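Local coordinates for protein clostridium acetobutylicum Q97KL0 (Clostridium acetobutylicum, PDB 1XBF) that is of unknown function, belongs to the UPF0047 (YjbQ) family and forms a three-chain assembly in the crystal, at residues A38-P43 and R125-K130. Sequence-based numbering, arbitrary orientation.
With SO4 (sulfate ion), chain D.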
loop_
_atom_site.group_PDB
_atom_site.type_symbol
_atom_site.label_atom_id
_atom_site.label_comp_id
_atom_site.label_asym_id
_atom_site.label_seq_id
_atom_site.Cartn_x
_atom_site.Cartn_y
_atom_site.Cartn_z
ATOM N N ALA A 38 3.269 11.049 -8.939
ATOM C CA ALA A 38 4.606 10.892 -8.384
ATOM C C ALA A 38 4.619 9.547 -7.679
ATOM O O ALA A 38 3.884 9.337 -6.713
ATOM C CB ALA A 38 4.914 12.002 -7.394
ATOM N N VAL A 39 5.433 8.627 -8.176
ATOM C CA VAL A 39 5.529 7.317 -7.563
ATOM C C VAL A 39 6.830 7.232 -6.775
ATOM O O VAL A 39 7.909 7.485 -7.314
ATOM C CB VAL A 39 5.496 6.196 -8.625
ATOM C CG1 VAL A 39 5.751 4.850 -7.970
ATOM C CG2 VAL A 39 4.148 6.188 -9.324
ATOM N N VAL A 40 6.719 6.895 -5.492
ATOM C CA VAL A 40 7.875 6.762 -4.618
ATOM C C VAL A 40 8.040 5.277 -4.308
ATOM O O VAL A 40 7.157 4.650 -3.713
ATOM C CB VAL A 40 7.676 7.557 -3.311
ATOM C CG1 VAL A 40 8.978 7.584 -2.512
ATOM C CG2 VAL A 40 7.220 8.983 -3.634
ATOM N N PHE A 41 9.166 4.713 -4.724
ATOM C CA PHE A 41 9.416 3.298 -4.525
ATOM C C PHE A 41 10.642 3.025 -3.670
ATOM O O PHE A 41 11.688 3.664 -3.827
ATOM C CB PHE A 41 9.550 2.621 -5.892
ATOM C CG PHE A 41 9.685 1.135 -5.828
ATOM C CD1 PHE A 41 10.907 0.541 -5.519
ATOM C CD2 PHE A 41 8.581 0.318 -6.062
ATOM C CE1 PHE A 41 11.030 -0.845 -5.442
ATOM C CE2 PHE A 41 8.689 -1.067 -5.988
ATOM C CZ PHE A 41 9.913 -1.654 -5.677
ATOM N N CYS A 42 10.503 2.070 -2.757
ATOM C CA CYS A 42 11.586 1.686 -1.860
ATOM C C CYS A 42 12.093 0.312 -2.282
ATOM O O CYS A 42 11.377 -0.687 -2.172
ATOM C CB CYS A 42 11.081 1.653 -0.413
ATOM S SG CYS A 42 12.255 0.993 0.794
ATOM N N PRO A 43 13.339 0.243 -2.780
ATOM C CA PRO A 43 13.936 -1.019 -3.227
ATOM C C PRO A 43 14.474 -1.920 -2.118
ATOM O O PRO A 43 15.255 -2.828 -2.386
ATOM C CB PRO A 43 15.043 -0.548 -4.170
ATOM C CG PRO A 43 15.530 0.677 -3.498
ATOM C CD PRO A 43 14.228 1.378 -3.100
ATOM N N ARG A 125 20.645 3.763 2.304
ATOM C CA ARG A 125 19.489 3.358 1.510
ATOM C C ARG A 125 19.265 4.182 0.254
ATOM O O ARG A 125 19.910 5.201 0.036
ATOM C CB ARG A 125 18.227 3.428 2.375
ATOM C CG ARG A 125 18.309 2.676 3.698
ATOM C CD ARG A 125 18.351 1.167 3.502
ATOM N NE ARG A 125 17.699 0.484 4.615
ATOM C CZ ARG A 125 17.493 -0.826 4.672
ATOM N NH1 ARG A 125 17.897 -1.606 3.679
ATOM N NH2 ARG A 125 16.857 -1.356 5.707
ATOM N N LYS A 126 18.332 3.717 -0.566
ATOM C CA LYS A 126 17.967 4.387 -1.803
ATOM C C LYS A 126 16.446 4.506 -1.861
ATOM O O LYS A 126 15.719 3.760 -1.204
ATOM C CB LYS A 126 18.435 3.579 -3.016
ATOM C CG LYS A 126 19.942 3.535 -3.239
ATOM C CD LYS A 126 20.474 4.895 -3.669
ATOM C CE LYS A 126 21.874 4.775 -4.249
ATOM N NZ LYS A 126 21.892 3.856 -5.424
ATOM N N VAL A 127 15.968 5.453 -2.649
ATOM C CA VAL A 127 14.542 5.622 -2.822
ATOM C C VAL A 127 14.385 6.090 -4.257
ATOM O O VAL A 127 15.094 6.999 -4.697
ATOM C CB VAL A 127 13.957 6.659 -1.820
ATOM C CG1 VAL A 127 14.461 8.055 -2.137
ATOM C CG2 VAL A 127 12.434 6.607 -1.854
ATOM N N PHE A 128 13.496 5.441 -5.004
ATOM C CA PHE A 128 13.275 5.816 -6.394
ATOM C C PHE A 128 12.034 6.684 -6.513
ATOM O O PHE A 128 11.021 6.429 -5.859
ATOM C CB PHE A 128 13.081 4.586 -7.285
ATOM C CG PHE A 128 14.117 3.516 -7.104
ATOM C CD1 PHE A 128 15.419 3.830 -6.736
ATOM C CD2 PHE A 128 13.795 2.187 -7.361
ATOM C CE1 PHE A 128 16.391 2.834 -6.629
ATOM C CE2 PHE A 128 14.753 1.180 -7.259
ATOM C CZ PHE A 128 16.058 1.502 -6.892
ATOM N N VAL A 129 12.115 7.708 -7.355
ATOM C CA VAL A 129 10.991 8.602 -7.569
ATOM C C VAL A 129 10.725 8.706 -9.066
ATOM O O VAL A 129 11.594 9.127 -9.831
ATOM C CB VAL A 129 11.274 10.013 -7.009
ATOM C CG1 VAL A 129 10.058 10.900 -7.193
ATOM C CG2 VAL A 129 11.644 9.920 -5.536
ATOM N N LYS A 130 9.535 8.298 -9.489
ATOM C CA LYS A 130 9.190 8.377 -10.900
ATOM C C LYS A 130 8.014 9.324 -11.083
ATOM O O LYS A 130 6.978 9.179 -10.433
ATOM C CB LYS A 130 8.845 6.989 -11.449
ATOM C CG LYS A 130 8.611 6.960 -12.956
ATOM C CD LYS A 130 8.498 5.532 -13.475
ATOM C CE LYS A 130 8.366 5.499 -14.997
ATOM N NZ LYS A 130 9.586 6.011 -15.690
HETATM S S SO4 D . 17.450 -4.775 1.761
HETATM O O1 SO4 D . 18.557 -5.485 2.420
HETATM O O2 SO4 D . 16.573 -5.757 1.098
HETATM O O3 SO4 D . 16.685 -4.023 2.774
HETATM O O4 SO4 D . 17.985 -3.833 0.766
#
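Pro43 lies over one face of the Phe128 ring, just past the last bridged pair of these two segments. Its CG sits 4.0 Å from the ring centroid, 28° off the ring normal, a CH-pi contact. Pro43 CB also touches the ring, at CE2 and CZ, while Pro43 CD rests 3.4 Å from Lys126 O. Proline has no backbone N-H to offer that carbonyl, so no backbone bond continues the ladder here. Phe128 takes chi1 -49°, with CG beside its own backbone N, and this leans the ring toward the Lys126 side of its strand, where Pro43 meets its face.

Behind Pro43 the strands run antiparallel. Two hydrogen-bonded pairs, Val39 with Lys130 and Phe41 with Phe128, flank the non-hydrogen-bonded pair Val40 with Val129. Each flanking pair is closed by two nearly straight bonds. Phe41 N reaches Phe128 O at 2.8 Å, and Phe128 N reaches Phe41 O at 2.8 Å. CA-H...O contacts add to them, such as Val129 CA to Val39 O at 3.3 Å.

The two phenylalanines point the same way and lie side by side, Phe41 CD1 being 3.8 Å from Phe128 CD2. On the other face, Val40 CG1 meets Val127 CG2 at 3.7 Å, a diagonal apolar contact. Beyond the pairing, Arg125 NH1 donates to sulfate O3 at 2.9 Å. Thr45, Thr46 and Arg123 also bind this ion, which probably came from the crystallisation liquor.

The contact joins two inner strands of the antiparallel sheet. Strand 5-10 flanks strand 124-133, and strand 96-102 flanks strand 37-41. Val40 and Val127 pack on Ile49 of strand 47-53, in the second sheet. The phenylalanine face meets a second subunit, whose Lys107 makes a cation-pi contact with Phe128 and whose Gln112 packs on Phe41.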